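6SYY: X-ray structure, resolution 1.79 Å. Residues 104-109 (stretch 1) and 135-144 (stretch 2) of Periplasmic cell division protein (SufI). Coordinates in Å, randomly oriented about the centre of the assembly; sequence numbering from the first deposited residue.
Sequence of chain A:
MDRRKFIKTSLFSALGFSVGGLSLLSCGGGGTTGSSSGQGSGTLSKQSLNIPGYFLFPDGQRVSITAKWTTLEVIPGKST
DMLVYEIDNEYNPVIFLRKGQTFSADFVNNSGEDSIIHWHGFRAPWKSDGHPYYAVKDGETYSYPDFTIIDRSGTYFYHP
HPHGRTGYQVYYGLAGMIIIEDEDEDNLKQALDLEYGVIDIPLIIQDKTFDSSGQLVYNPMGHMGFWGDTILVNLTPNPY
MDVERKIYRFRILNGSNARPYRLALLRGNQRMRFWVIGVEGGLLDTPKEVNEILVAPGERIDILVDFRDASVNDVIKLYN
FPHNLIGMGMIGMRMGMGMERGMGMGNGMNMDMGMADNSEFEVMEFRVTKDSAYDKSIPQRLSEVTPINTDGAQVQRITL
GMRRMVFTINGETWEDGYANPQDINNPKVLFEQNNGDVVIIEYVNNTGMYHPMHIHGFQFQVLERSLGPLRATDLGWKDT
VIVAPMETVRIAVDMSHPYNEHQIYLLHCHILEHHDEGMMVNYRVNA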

ATOM      1  N   SER A 104       2.145   2.297 -20.648  1.00 32.03           N
ATOM      2  CA  SER A 104       3.379   1.973 -21.371  1.00 23.69           C
ATOM      3  C   SER A 104       4.572   2.510 -20.582  1.00 32.19           C
ATOM      4  O   SER A 104       4.981   3.656 -20.776  1.00 33.04           O
ATOM      5  CB  SER A 104       3.351   2.565 -22.782  1.00 25.07           C
ATOM      6  OG  SER A 104       2.161   2.220 -23.465  1.00 38.93           O
ATOM      7  N   ALA A 105       5.148   1.683 -19.712  1.00 22.47           N
ATOM      8  CA  ALA A 105       6.204   2.127 -18.810  1.00 25.25           C
ATOM      9  C   ALA A 105       7.513   1.408 -19.096  1.00 32.03           C
ATOM     10  O   ALA A 105       7.527   0.206 -19.378  1.00 22.48           O
ATOM     11  CB  ALA A 105       5.817   1.908 -17.344  1.00 20.96           C
ATOM     12  N   ASP A 106       8.612   2.159 -19.023  1.00 24.89           N
ATOM     13  CA  ASP A 106       9.962   1.613 -19.039  1.00 33.59           C
ATOM     14  C   ASP A 106      10.632   1.963 -17.723  1.00 31.00           C
ATOM     15  O   ASP A 106      10.684   3.140 -17.344  1.00 27.27           O
ATOM     16  CB  ASP A 106      10.799   2.165 -20.199  1.00 30.97           C
ATOM     17  CG  ASP A 106      10.079   2.101 -21.524  1.00 41.48           C
ATOM     18  OD1 ASP A 106       9.813   3.173 -22.109  1.00 77.85           O
ATOM     19  OD2 ASP A 106       9.764   0.979 -21.971  1.00 51.31           O
ATOM     20  N   PHE A 107      11.135   0.950 -17.027  1.00 29.05           N
ATOM     21  CA  PHE A 107      11.899   1.163 -15.807  1.00 21.36           C
ATOM     22  C   PHE A 107      13.379   1.234 -16.157  1.00 25.08           C
ATOM     23  O   PHE A 107      13.953   0.255 -16.645  1.00 29.51           O
ATOM     24  CB  PHE A 107      11.640   0.050 -14.794  1.00 20.49           C
ATOM     25  CG  PHE A 107      12.620   0.033 -13.657  1.00 21.54           C
ATOM     26  CD1 PHE A 107      12.891   1.190 -12.938  1.00 29.45           C
ATOM     27  CD2 PHE A 107      13.273  -1.137 -13.304  1.00 23.11           C
ATOM     28  CE1 PHE A 107      13.798   1.180 -11.888  1.00 26.65           C
ATOM     29  CE2 PHE A 107      14.179  -1.158 -12.251  1.00 26.31           C
ATOM     30  CZ  PHE A 107      14.442   0.001 -11.544  1.00 28.04           C
ATOM     31  N   VAL A 108      13.992   2.386 -15.907  1.00 36.48           N
ATOM     32  CA  VAL A 108      15.427   2.572 -16.088  1.00 30.34           C
ATOM     33  C   VAL A 108      16.079   2.507 -14.714  1.00 29.16           C
ATOM     34  O   VAL A 108      15.744   3.294 -13.819  1.00 28.49           O
ATOM     35  CB  VAL A 108      15.735   3.899 -16.793  1.00 24.59           C
ATOM     36  CG1 VAL A 108      17.218   3.997 -17.105  1.00 25.71           C
ATOM     37  CG2 VAL A 108      14.894   4.025 -18.052  1.00 25.11           C
ATOM     38  N   ASN A 109      17.009   1.573 -14.541  1.00 38.42           N
ATOM     39  CA  ASN A 109      17.562   1.251 -13.228  1.00 23.92           C
ATOM     40  C   ASN A 109      18.943   1.879 -13.084  1.00 27.12           C
ATOM     41  O   ASN A 109      19.925   1.380 -13.638  1.00 31.23           O
ATOM     42  CB  ASN A 109      17.624  -0.261 -13.031  1.00 25.96           C
ATOM     43  CG  ASN A 109      18.059  -0.648 -11.630  1.00 27.47           C
ATOM     44  OD1 ASN A 109      18.071   0.183 -10.719  1.00 27.04           O
ATOM     45  ND2 ASN A 109      18.408  -1.916 -11.447  1.00 27.22           N
ATOM     46  N   ALA A 135      13.720  -8.733 -12.585  1.00 30.23           N
ATOM     47  CA  ALA A 135      14.566  -7.649 -12.110  1.00 25.55           C
ATOM     48  C   ALA A 135      15.764  -7.474 -13.034  1.00 29.55           C
ATOM     49  O   ALA A 135      16.326  -8.447 -13.544  1.00 29.48           O
ATOM     50  CB  ALA A 135      15.029  -7.924 -10.680  1.00 27.56           C
ATOM     51  N   VAL A 136      16.139  -6.222 -13.265  1.00 30.60           N
ATOM     52  CA  VAL A 136      17.218  -5.890 -14.185  1.00 29.06           C
ATOM     53  C   VAL A 136      18.387  -5.327 -13.390  1.00 29.04           C
ATOM     54  O   VAL A 136      18.216  -4.760 -12.304  1.00 32.50           O
ATOM     55  CB  VAL A 136      16.753  -4.895 -15.269  1.00 27.28           C
ATOM     56  CG1 VAL A 136      15.603  -5.485 -16.058  1.00 26.90           C
ATOM     57  CG2 VAL A 136      16.345  -3.574 -14.637  1.00 23.32           C
ATOM     58  N   LYS A 137      19.585  -5.492 -13.945  1.00 24.75           N
ATOM     59  CA  LYS A 137      20.801  -5.034 -13.297  1.00 26.47           C
ATOM     60  C   LYS A 137      20.913  -3.509 -13.375  1.00 37.75           C
ATOM     61  O   LYS A 137      20.197  -2.842 -14.127  1.00 32.29           O
ATOM     62  CB  LYS A 137      22.024  -5.685 -13.945  1.00 31.88           C
ATOM     63  CG  LYS A 137      22.046  -7.207 -13.870  1.00 27.76           C
ATOM     64  CD  LYS A 137      23.285  -7.768 -14.554  1.00 30.09           C
ATOM     65  CE  LYS A 137      23.528  -9.220 -14.165  1.00 60.39           C
ATOM     66  NZ  LYS A 137      22.368 -10.089 -14.502  1.00100.11           N
ATOM     67  N   ASP A 138      21.827  -2.958 -12.574  1.00 27.89           N
ATOM     68  CA  ASP A 138      22.117  -1.530 -12.640  1.00 27.50           C
ATOM     69  C   ASP A 138      22.588  -1.167 -14.044  1.00 31.72           C
ATOM     70  O   ASP A 138      23.370  -1.892 -14.662  1.00 35.06           O
ATOM     71  CB  ASP A 138      23.180  -1.147 -11.600  1.00 31.05           C
ATOM     72  CG  ASP A 138      23.557   0.336 -11.650  1.00 33.62           C
ATOM     73  OD1 ASP A 138      22.709   1.194 -11.312  1.00 35.11           O
ATOM     74  OD2 ASP A 138      24.712   0.643 -12.019  1.00 59.19           O
ATOM     75  N   GLY A 139      22.089  -0.040 -14.553  1.00 32.22           N
ATOM     76  CA  GLY A 139      22.325   0.363 -15.921  1.00 29.41           C
ATOM     77  C   GLY A 139      21.377  -0.238 -16.934  1.00 29.86           C
ATOM     78  O   GLY A 139      21.413   0.163 -18.104  1.00 28.81           O
ATOM     79  N   GLU A 140      20.524  -1.175 -16.534  1.00 32.97           N
ATOM     80  CA  GLU A 140      19.617  -1.846 -17.452  1.00 31.21           C
ATOM     81  C   GLU A 140      18.210  -1.265 -17.358  1.00 29.07           C
ATOM     82  O   GLU A 140      17.866  -0.514 -16.440  1.00 29.66           O
ATOM     83  CB  GLU A 140      19.596  -3.357 -17.188  1.00 28.64           C
ATOM     84  CG  GLU A 140      20.771  -4.102 -17.830  1.00 30.67           C
ATOM     85  CD  GLU A 140      20.717  -5.604 -17.615  1.00 70.17           C
ATOM     86  OE1 GLU A 140      19.824  -6.077 -16.872  1.00 36.52           O
ATOM     87  OE2 GLU A 140      21.574  -6.309 -18.192  1.00 40.27           O
ATOM     88  N   THR A 141      17.390  -1.634 -18.335  1.00 31.10           N
ATOM     89  CA  THR A 141      16.035  -1.122 -18.465  1.00 36.15           C
ATOM     90  C   THR A 141      15.080  -2.294 -18.612  1.00 28.29           C
ATOM     91  O   THR A 141      15.343  -3.214 -19.396  1.00 34.91           O
ATOM     92  CB  THR A 141      15.915  -0.185 -19.676  1.00 33.54           C
ATOM     93  OG1 THR A 141      16.699   0.994 -19.453  1.00 31.99           O
ATOM     94  CG2 THR A 141      14.465   0.209 -19.915  1.00 31.31           C
ATOM     95  N   TYR A 142      13.983  -2.274 -17.857  1.00 26.34           N
ATOM     96  CA  TYR A 142      12.901  -3.225 -18.068  1.00 30.72           C
ATOM     97  C   TYR A 142      11.742  -2.500 -18.735  1.00 24.09           C
ATOM     98  O   TYR A 142      11.142  -1.599 -18.143  1.00 29.00           O
ATOM     99  CB  TYR A 142      12.435  -3.889 -16.774  1.00 28.10           C
ATOM    100  CG  TYR A 142      11.445  -4.993 -17.058  1.00 25.02           C
ATOM    101  CD1 TYR A 142      11.872  -6.216 -17.553  1.00 24.63           C
ATOM    102  CD2 TYR A 142      10.084  -4.799 -16.877  1.00 26.14           C
ATOM    103  CE1 TYR A 142      10.975  -7.226 -17.835  1.00 26.21           C
ATOM    104  CE2 TYR A 142       9.179  -5.804 -17.158  1.00 36.97           C
ATOM    105  CZ  TYR A 142       9.632  -7.015 -17.637  1.00 33.72           C
ATOM    106  OH  TYR A 142       8.737  -8.019 -17.920  1.00 31.90           O
ATOM    107  N   SER A 143      11.435  -2.902 -19.963  1.00 26.88           N
ATOM    108  CA  SER A 143      10.301  -2.369 -20.702  1.00 23.66           C
ATOM    109  C   SER A 143       9.082  -3.223 -20.382  1.00 29.44           C
ATOM    110  O   SER A 143       8.998  -4.383 -20.801  1.00 31.75           O
ATOM    111  CB  SER A 143      10.594  -2.370 -22.198  1.00 24.45           C
ATOM    112  OG  SER A 143       9.411  -2.126 -22.933  1.00 28.86           O
ATOM    113  N   TYR A 144       8.150  -2.661 -19.634  1.00 29.83           N
ATOM    114  CA  TYR A 144       6.913  -3.362 -19.332  1.00 24.40           C
ATOM    115  C   TYR A 144       6.052  -3.424 -20.584  1.00 28.34           C
ATOM    116  O   TYR A 144       5.719  -2.372 -21.144  1.00 23.23           O
ATOM    117  CB  TYR A 144       6.157  -2.654 -18.214  1.00 24.03           C
ATOM    118  CG  TYR A 144       6.862  -2.661 -16.885  1.00 26.50           C
ATOM    119  CD1 TYR A 144       7.852  -1.730 -16.595  1.00 21.45           C
ATOM    120  CD2 TYR A 144       6.530  -3.593 -15.912  1.00 21.53           C
ATOM    121  CE1 TYR A 144       8.496  -1.734 -15.378  1.00 29.71           C
ATOM    122  CE2 TYR A 144       7.166  -3.604 -14.692  1.00 34.89           C
ATOM    123  CZ  TYR A 144       8.147  -2.673 -14.427  1.00 20.78           C
ATOM    124  OH  TYR A 144       8.778  -2.692 -13.206  1.00 38.84           O
TER
HETATM  125  O   HOH W   1       3.817  -0.893 -19.505  1.00 26.48           O
HETATM  126  O   HOH W   2      10.334   0.059 -24.297  1.00 41.77           O

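Asn-109 ends the strand pairing by binding the turn that leads into the other strand, using both backbone N and O, which face the same way, and its side chain as well. Asn-109 N donates to Glu-140 O (2.9 Å), Asn-109 O accepts from Gly-139 N (2.7 Å), and Asn-109 ND2 donates to Val-136 O (3.0 Å), so one buried residue is hydrogen-bonded to three residues of the second stretch. The t rotamer of Asn-109 carries the amide group to the loop before the turn, where CB also lies 3.9 Å from Val-136 CG2.

The turn itself is type II, from Lys-137 to Glu-140, closed by Glu-140 N donating to Lys-137 O (2.9 Å). Glu-140 returns a second bond with its side chain, OE1 accepting from Lys-137 N at 3.0 Å. Gly-139 sits at phi 85°, psi -7°, where a CB would be jammed against the carbonyl oxygen of Asp-138; the backbone angles alone call for glycine.

Beyond the turn, strand 105-109 and strand 141-143 run antiparallel, their directions 169° apart and their axes approaching to 4.6 Å. Phe-107 and Tyr-142 form the hydrogen-bonded pair: Phe-107 N to Tyr-142 O and Tyr-142 N to Phe-107 O are both 2.8 Å. Tyr-144 N extends the ladder to Ala-105 O (2.9 Å). The flanking pairs, Asp-106 with Ser-143 and Val-108 with Thr-141, are not hydrogen-bonded through their backbones and bring their CA atoms closer, to 4.3 and 4.4 Å. Here CA-H groups approach carbonyls instead, most tightly Thr-141 CA to Phe-107 O at 3.1 Å.

Side chains alternate between the two faces of the sheet. The face bearing Phe-107 and Tyr-142 is apolar near the backbone: their CB atoms are 4.5 Å apart, and Phe-107 CB meets Tyr-144 CE1 at 3.7 Å, near the plane of the tyrosine ring and at its edge. The Phe-107 ring reaches the loop, CE2 lying 4.0 Å from Val-136 CG2. Ala-105 CB adds a looser contact with Tyr-144 CD1 at 4.2 Å.

The other face is more polar. Asp-106 OD2 and Ser-143 OG lie 3.3 Å apart and share water 2, which donates to Asp-106 OD2 at 2.6 Å and is hydrogen-bonded to Ser-143 OG at 2.7 Å. Next along, Val-108 CG2 packs 3.8 Å from Thr-141 OG1. At the far end from the turn, water 1 accepts from Ala-105 N and lies within hydrogen-bonding reach of Tyr-144 O, each at 2.9 Å, though it has more acceptors in reach than protons to give.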